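Local coordinates for putative diflavin flavoprotein A 3 (Nostoc sp., PDB 3FNI) that carries electrons, probably from NADH to oxygen with reduction to water, as a full-length protein represented here by its flavodoxin-like domain, at residues A[56-61]-A[144-149]; A[79-84]-A[104-109]. All blocks are in the same frame, centred on the assembly; numbering follows the deposited sequence.

Contact 1: residues A[56-61]-A[144-149]; sequences RCTGLV and GQWVTR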
loop_
_atom_site.group_PDB
_atom_site.type_symbol
_atom_site.label_atom_id
_atom_site.label_comp_id
_atom_site.label_asym_id
_atom_site.label_seq_id
_atom_site.Cartn_x
_atom_site.Cartn_y
_atom_site.Cartn_z
ATOM N N ARG A 56 -6.580 -6.215 -10.407
ATOM C CA ARG A 56 -7.666 -5.274 -10.645
ATOM C C ARG A 56 -7.560 -3.976 -9.844
ATOM O O ARG A 56 -8.509 -3.194 -9.800
ATOM C CB ARG A 56 -9.020 -5.942 -10.401
ATOM C CG ARG A 56 -9.279 -6.340 -8.976
ATOM C CD ARG A 56 -10.712 -6.827 -8.815
ATOM N NE ARG A 56 -10.980 -7.302 -7.463
ATOM C CZ ARG A 56 -11.071 -6.522 -6.389
ATOM N NH1 ARG A 56 -10.922 -5.209 -6.484
ATOM N NH2 ARG A 56 -11.306 -7.065 -5.209
ATOM N N CYS A 57 -6.407 -3.739 -9.223
ATOM C CA CYS A 57 -6.190 -2.499 -8.471
ATOM C C CYS A 57 -5.440 -1.493 -9.347
ATOM O O CYS A 57 -4.467 -1.844 -10.012
ATOM C CB CYS A 57 -5.389 -2.760 -7.184
ATOM S SG CYS A 57 -6.357 -3.540 -5.829
ATOM N N THR A 58 -5.905 -0.247 -9.353
ATOM C CA THR A 58 -5.274 0.811 -10.134
ATOM C C THR A 58 -4.185 1.439 -9.259
ATOM O O THR A 58 -3.176 1.932 -9.763
ATOM C CB THR A 58 -6.313 1.892 -10.544
ATOM O OG1 THR A 58 -7.423 1.259 -11.192
ATOM C CG2 THR A 58 -5.703 2.907 -11.498
ATOM N N GLY A 59 -4.402 1.403 -7.945
ATOM C CA GLY A 59 -3.443 1.955 -6.999
ATOM C C GLY A 59 -3.035 0.955 -5.926
ATOM O O GLY A 59 -3.757 -0.006 -5.665
ATOM N N LEU A 60 -1.880 1.175 -5.298
ATOM C CA LEU A 60 -1.398 0.267 -4.259
ATOM C C LEU A 60 -0.756 0.979 -3.069
ATOM O O LEU A 60 -0.089 2.002 -3.216
ATOM C CB LEU A 60 -0.399 -0.724 -4.859
ATOM C CG LEU A 60 -0.908 -1.562 -6.034
ATOM C CD1 LEU A 60 0.262 -2.175 -6.770
ATOM C CD2 LEU A 60 -1.862 -2.631 -5.529
ATOM N N VAL A 61 -0.972 0.426 -1.883
ATOM C CA VAL A 61 -0.407 0.987 -0.674
ATOM C C VAL A 61 0.129 -0.186 0.120
ATOM O O VAL A 61 -0.597 -1.141 0.406
ATOM C CB VAL A 61 -1.465 1.756 0.137
ATOM C CG1 VAL A 61 -0.834 2.388 1.374
ATOM C CG2 VAL A 61 -2.088 2.835 -0.742
ATOM N N GLY A 144 -5.698 8.744 -4.487
ATOM C CA GLY A 144 -7.075 8.633 -4.934
ATOM C C GLY A 144 -7.333 9.549 -6.118
ATOM O O GLY A 144 -8.056 9.178 -7.042
ATOM N N GLN A 145 -6.742 10.743 -6.089
ATOM C CA GLN A 145 -6.908 11.703 -7.176
ATOM C C GLN A 145 -6.175 11.204 -8.413
ATOM O O GLN A 145 -6.661 11.345 -9.531
ATOM C CB GLN A 145 -6.366 13.080 -6.774
ATOM C CG GLN A 145 -7.103 13.726 -5.602
ATOM C CD GLN A 145 -6.605 15.126 -5.292
ATOM O OE1 GLN A 145 -5.463 15.315 -4.881
ATOM N NE2 GLN A 145 -7.462 16.116 -5.496
ATOM N N TRP A 146 -5.000 10.619 -8.202
ATOM C CA TRP A 146 -4.213 10.093 -9.300
ATOM C C TRP A 146 -5.003 8.977 -9.988
ATOM O O TRP A 146 -5.097 8.943 -11.214
ATOM C CB TRP A 146 -2.881 9.557 -8.781
ATOM C CG TRP A 146 -2.000 9.018 -9.858
ATOM C CD1 TRP A 146 -1.077 9.710 -10.596
ATOM C CD2 TRP A 146 -1.966 7.667 -10.338
ATOM N NE1 TRP A 146 -0.471 8.871 -11.503
ATOM C CE2 TRP A 146 -0.997 7.612 -11.364
ATOM C CE3 TRP A 146 -2.660 6.497 -9.996
ATOM C CZ2 TRP A 146 -0.706 6.435 -12.055
ATOM C CZ3 TRP A 146 -2.373 5.323 -10.684
ATOM C CH2 TRP A 146 -1.401 5.303 -11.701
ATOM N N VAL A 147 -5.573 8.072 -9.191
ATOM C CA VAL A 147 -6.376 6.964 -9.712
ATOM C C VAL A 147 -7.540 7.511 -10.544
ATOM O O VAL A 147 -7.823 7.023 -11.645
ATOM C CB VAL A 147 -6.951 6.086 -8.557
ATOM C CG1 VAL A 147 -7.989 5.100 -9.097
ATOM C CG2 VAL A 147 -5.820 5.321 -7.869
ATOM N N THR A 148 -8.220 8.523 -10.015
ATOM C CA THR A 148 -9.343 9.122 -10.731
ATOM C C THR A 148 -8.889 9.672 -12.082
ATOM O O THR A 148 -9.510 9.391 -13.108
ATOM C CB THR A 148 -9.987 10.252 -9.919
ATOM O OG1 THR A 148 -10.462 9.727 -8.676
ATOM C CG2 THR A 148 -11.159 10.865 -10.690
ATOM N N ARG A 149 -7.806 10.450 -12.072
ATOM C CA ARG A 149 -7.257 11.031 -13.297
ATOM C C ARG A 149 -6.767 9.965 -14.279
ATOM O O ARG A 149 -6.759 10.181 -15.492
ATOM C CB ARG A 149 -6.098 11.988 -12.977
ATOM C CG ARG A 149 -6.532 13.398 -12.606
ATOM C CD ARG A 149 -5.375 14.396 -12.618
ATOM N NE ARG A 149 -4.787 14.599 -11.294
ATOM C CZ ARG A 149 -3.897 13.789 -10.733
ATOM N NH1 ARG A 149 -3.477 12.717 -11.383
ATOM N NH2 ARG A 149 -3.435 14.047 -9.517
#

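Contact 2: residues A[79-84]-A[104-109]; sequences TILGSV and DPLLSK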
loop_
_atom_site.group_PDB
_atom_site.type_symbol
_atom_site.label_atom_id
_atom_site.label_comp_id
_atom_site.label_asym_id
_atom_site.label_seq_id
_atom_site.Cartn_x
_atom_site.Cartn_y
_atom_site.Cartn_z
ATOM N N THR A 79 4.493 -12.505 -4.286
ATOM C CA THR A 79 3.337 -12.654 -5.155
ATOM C C THR A 79 2.869 -11.292 -5.656
ATOM O O THR A 79 2.480 -11.152 -6.815
ATOM C CB THR A 79 2.192 -13.354 -4.410
ATOM O OG1 THR A 79 2.694 -14.539 -3.780
ATOM C CG2 THR A 79 1.083 -13.737 -5.368
ATOM N N ILE A 80 2.914 -10.290 -4.784
ATOM C CA ILE A 80 2.484 -8.947 -5.158
ATOM C C ILE A 80 3.453 -8.349 -6.178
ATOM O O ILE A 80 3.035 -7.705 -7.143
ATOM C CB ILE A 80 2.395 -8.017 -3.913
ATOM C CG1 ILE A 80 1.301 -8.516 -2.962
ATOM C CG2 ILE A 80 2.083 -6.592 -4.344
ATOM C CD1 ILE A 80 1.206 -7.732 -1.654
ATOM N N LEU A 81 4.746 -8.579 -5.957
ATOM C CA LEU A 81 5.796 -8.084 -6.840
ATOM C C LEU A 81 5.698 -8.696 -8.232
ATOM O O LEU A 81 6.124 -8.093 -9.217
ATOM C CB LEU A 81 7.172 -8.382 -6.241
ATOM C CG LEU A 81 7.580 -7.546 -5.022
ATOM C CD1 LEU A 81 8.850 -8.116 -4.406
ATOM C CD2 LEU A 81 7.776 -6.097 -5.438
ATOM N N GLY A 82 5.142 -9.899 -8.312
ATOM C CA GLY A 82 4.996 -10.540 -9.600
ATOM C C GLY A 82 3.605 -10.373 -10.174
ATOM O O GLY A 82 3.360 -10.784 -11.305
ATOM N N SER A 83 2.696 -9.760 -9.419
ATOM C CA SER A 83 1.316 -9.590 -9.884
ATOM C C SER A 83 0.974 -8.164 -10.262
ATOM O O SER A 83 -0.104 -7.882 -10.795
ATOM C CB SER A 83 0.348 -10.059 -8.809
ATOM O OG SER A 83 0.556 -11.425 -8.512
ATOM N N VAL A 84 1.911 -7.277 -9.972
ATOM C CA VAL A 84 1.767 -5.861 -10.241
ATOM C C VAL A 84 2.137 -5.551 -11.685
ATOM O O VAL A 84 2.795 -6.352 -12.346
ATOM C CB VAL A 84 2.672 -5.072 -9.274
ATOM C CG1 VAL A 84 2.879 -3.670 -9.756
ATOM C CG2 VAL A 84 2.042 -5.057 -7.898
ATOM N N ASP A 104 13.451 1.200 1.839
ATOM C CA ASP A 104 14.117 1.576 0.594
ATOM C C ASP A 104 14.273 0.466 -0.426
ATOM O O ASP A 104 13.966 0.661 -1.600
ATOM C CB ASP A 104 15.466 2.205 0.906
ATOM C CG ASP A 104 15.318 3.533 1.603
ATOM O OD1 ASP A 104 14.750 4.465 0.985
ATOM O OD2 ASP A 104 15.750 3.644 2.764
ATOM N N PRO A 105 14.767 -0.710 -0.001
ATOM C CA PRO A 105 14.938 -1.828 -0.928
ATOM C C PRO A 105 13.645 -2.157 -1.671
ATOM O O PRO A 105 13.663 -2.457 -2.861
ATOM C CB PRO A 105 15.389 -2.958 -0.012
ATOM C CG PRO A 105 16.213 -2.229 0.999
ATOM C CD PRO A 105 15.351 -1.034 1.313
ATOM N N LEU A 106 12.524 -2.085 -0.966
ATOM C CA LEU A 106 11.240 -2.383 -1.572
ATOM C C LEU A 106 10.783 -1.248 -2.493
ATOM O O LEU A 106 10.179 -1.484 -3.535
ATOM C CB LEU A 106 10.195 -2.625 -0.483
ATOM C CG LEU A 106 8.860 -3.155 -1.004
ATOM C CD1 LEU A 106 9.086 -4.494 -1.688
ATOM C CD2 LEU A 106 7.873 -3.296 0.145
ATOM N N LEU A 107 11.068 -0.018 -2.085
ATOM C CA LEU A 107 10.720 1.165 -2.860
ATOM C C LEU A 107 11.365 1.054 -4.242
ATOM O O LEU A 107 10.724 1.311 -5.260
ATOM C CB LEU A 107 11.242 2.406 -2.132
ATOM C CG LEU A 107 10.306 3.580 -1.835
ATOM C CD1 LEU A 107 8.934 3.098 -1.467
ATOM C CD2 LEU A 107 10.908 4.417 -0.707
ATOM N N SER A 108 12.634 0.648 -4.262
ATOM C CA SER A 108 13.394 0.502 -5.502
ATOM C C SER A 108 12.920 -0.662 -6.371
ATOM O O SER A 108 13.036 -0.618 -7.595
ATOM C CB SER A 108 14.886 0.332 -5.189
ATOM O OG SER A 108 15.404 1.464 -4.504
ATOM N N LYS A 109 12.399 -1.710 -5.748
ATOM C CA LYS A 109 11.910 -2.836 -6.523
ATOM C C LYS A 109 10.694 -2.427 -7.343
ATOM O O LYS A 109 10.542 -2.861 -8.475
ATOM C CB LYS A 109 11.551 -4.010 -5.616
ATOM C CG LYS A 109 12.754 -4.721 -5.053
ATOM C CD LYS A 109 12.352 -6.006 -4.373
ATOM C CE LYS A 109 13.572 -6.742 -3.858
ATOM N NZ LYS A 109 13.229 -8.118 -3.407
#

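Contact 1: residues A[56-61]-A[144-149]
W146 meets T58 with one corner of its indole. The side chain leaves the helix with CG anti to the backbone N (chi1 -179°), and this swings the six-membered ring toward the strand. CZ3 lies 3.6 Å from T58 O, which sits at the ring edge, near its plane. The same CZ3 is 4.2 Å from T58 CG2. The indole also touches A89 of the neighbouring strand 89-93.

V147 comes next and points toward the strand. Its CG1 packs on T58, 3.9 Å from T58 CB. T58 CG2 touches both V147 CG1 and W146 CZ3. V147 CG2 lies over the backbone of G59, 4.2 Å from G59 N. G59 has no side chain to keep the helix off.

T148 turns away from the strand and touches V34. Its OG1 bonds back to G144 O at 3.0 Å. T148 N bonds to the same oxygen from the opposite face of the carbonyl plane.

No hydrogen bond crosses the contact. It is largely van der Waals packing of the long C-terminal helix 130-152 on the start of the central strand 57-63, as in the three-layer alpha/beta/alpha flavodoxin-like fold.

Contact 2: residues A[79-84]-A[104-109]
No ring, amide or guanidinium takes part where L81 meets L106 and K109. There is no face or edge to stack, only aliphatic carbon against aliphatic carbon. The flat group of segment 104-109, the D104 carboxylate, lies well away from the contact and forms a salt bridge with R123 through OD1.

The setting is the flavodoxin-like fold. Helices 70-83 and 103-112 pack next to each other on the parallel sheet, and strand 89-93 joins them in the chain. The contact is narrow. The nearest CA atoms, those of L81 and K109, are still 8.1 Å apart, and side chains bridge the gap.

L81 makes all of helix 70-83's contribution. Its CB points at the other helix, and its two methyls divide the work. CD1 touches the middle of the lysine chain, 4.1 Å from K109 CD. CD2 faces the deeper partner, 4.3 Å from L106 CD1.

K109 runs extended beyond CG and crosses L81 at about a right angle. K109 is exposed, and its methylenes serve as apolar surface here. L106 has CG anti to its backbone N (chi1 -171°). This brings CD1 round to L81 although the CB does not point there. L106 is buried and also rests on I92 of strand 89-93 and on M64.

The preceding helix, 47-55, meets the side of helix 70-83 that carries T79 and S83, which both touch R51. Within that turn S83 OG donates to T79 O at 2.6 Å, with a C=O...donor angle of 147° and the donor tilted 32° from the carbonyl plane.

Contacts 1 and 2 have centres about 17 Å apart, and each lies about 11 Å from the centre of the chain. Strand 57-63 is followed in the chain by helix 70-83, so the first segments of both contacts belong to one beta-alpha unit. They also touch: L60 CD1 of contact 1 packs 3.6 Å from V84 CG2 of contact 2. L60 and V61 point to different sides of the sheet, L60 toward V84 and V61 toward L143 of helix 130-152. Contact 1 sits at the start of its strand. In flavodoxins FMN binds at the C-terminal ends of the strands, so contact 1 probably lies far from where FMN would be expected. Contact 2 is helix-helix packing with no cofactor in it.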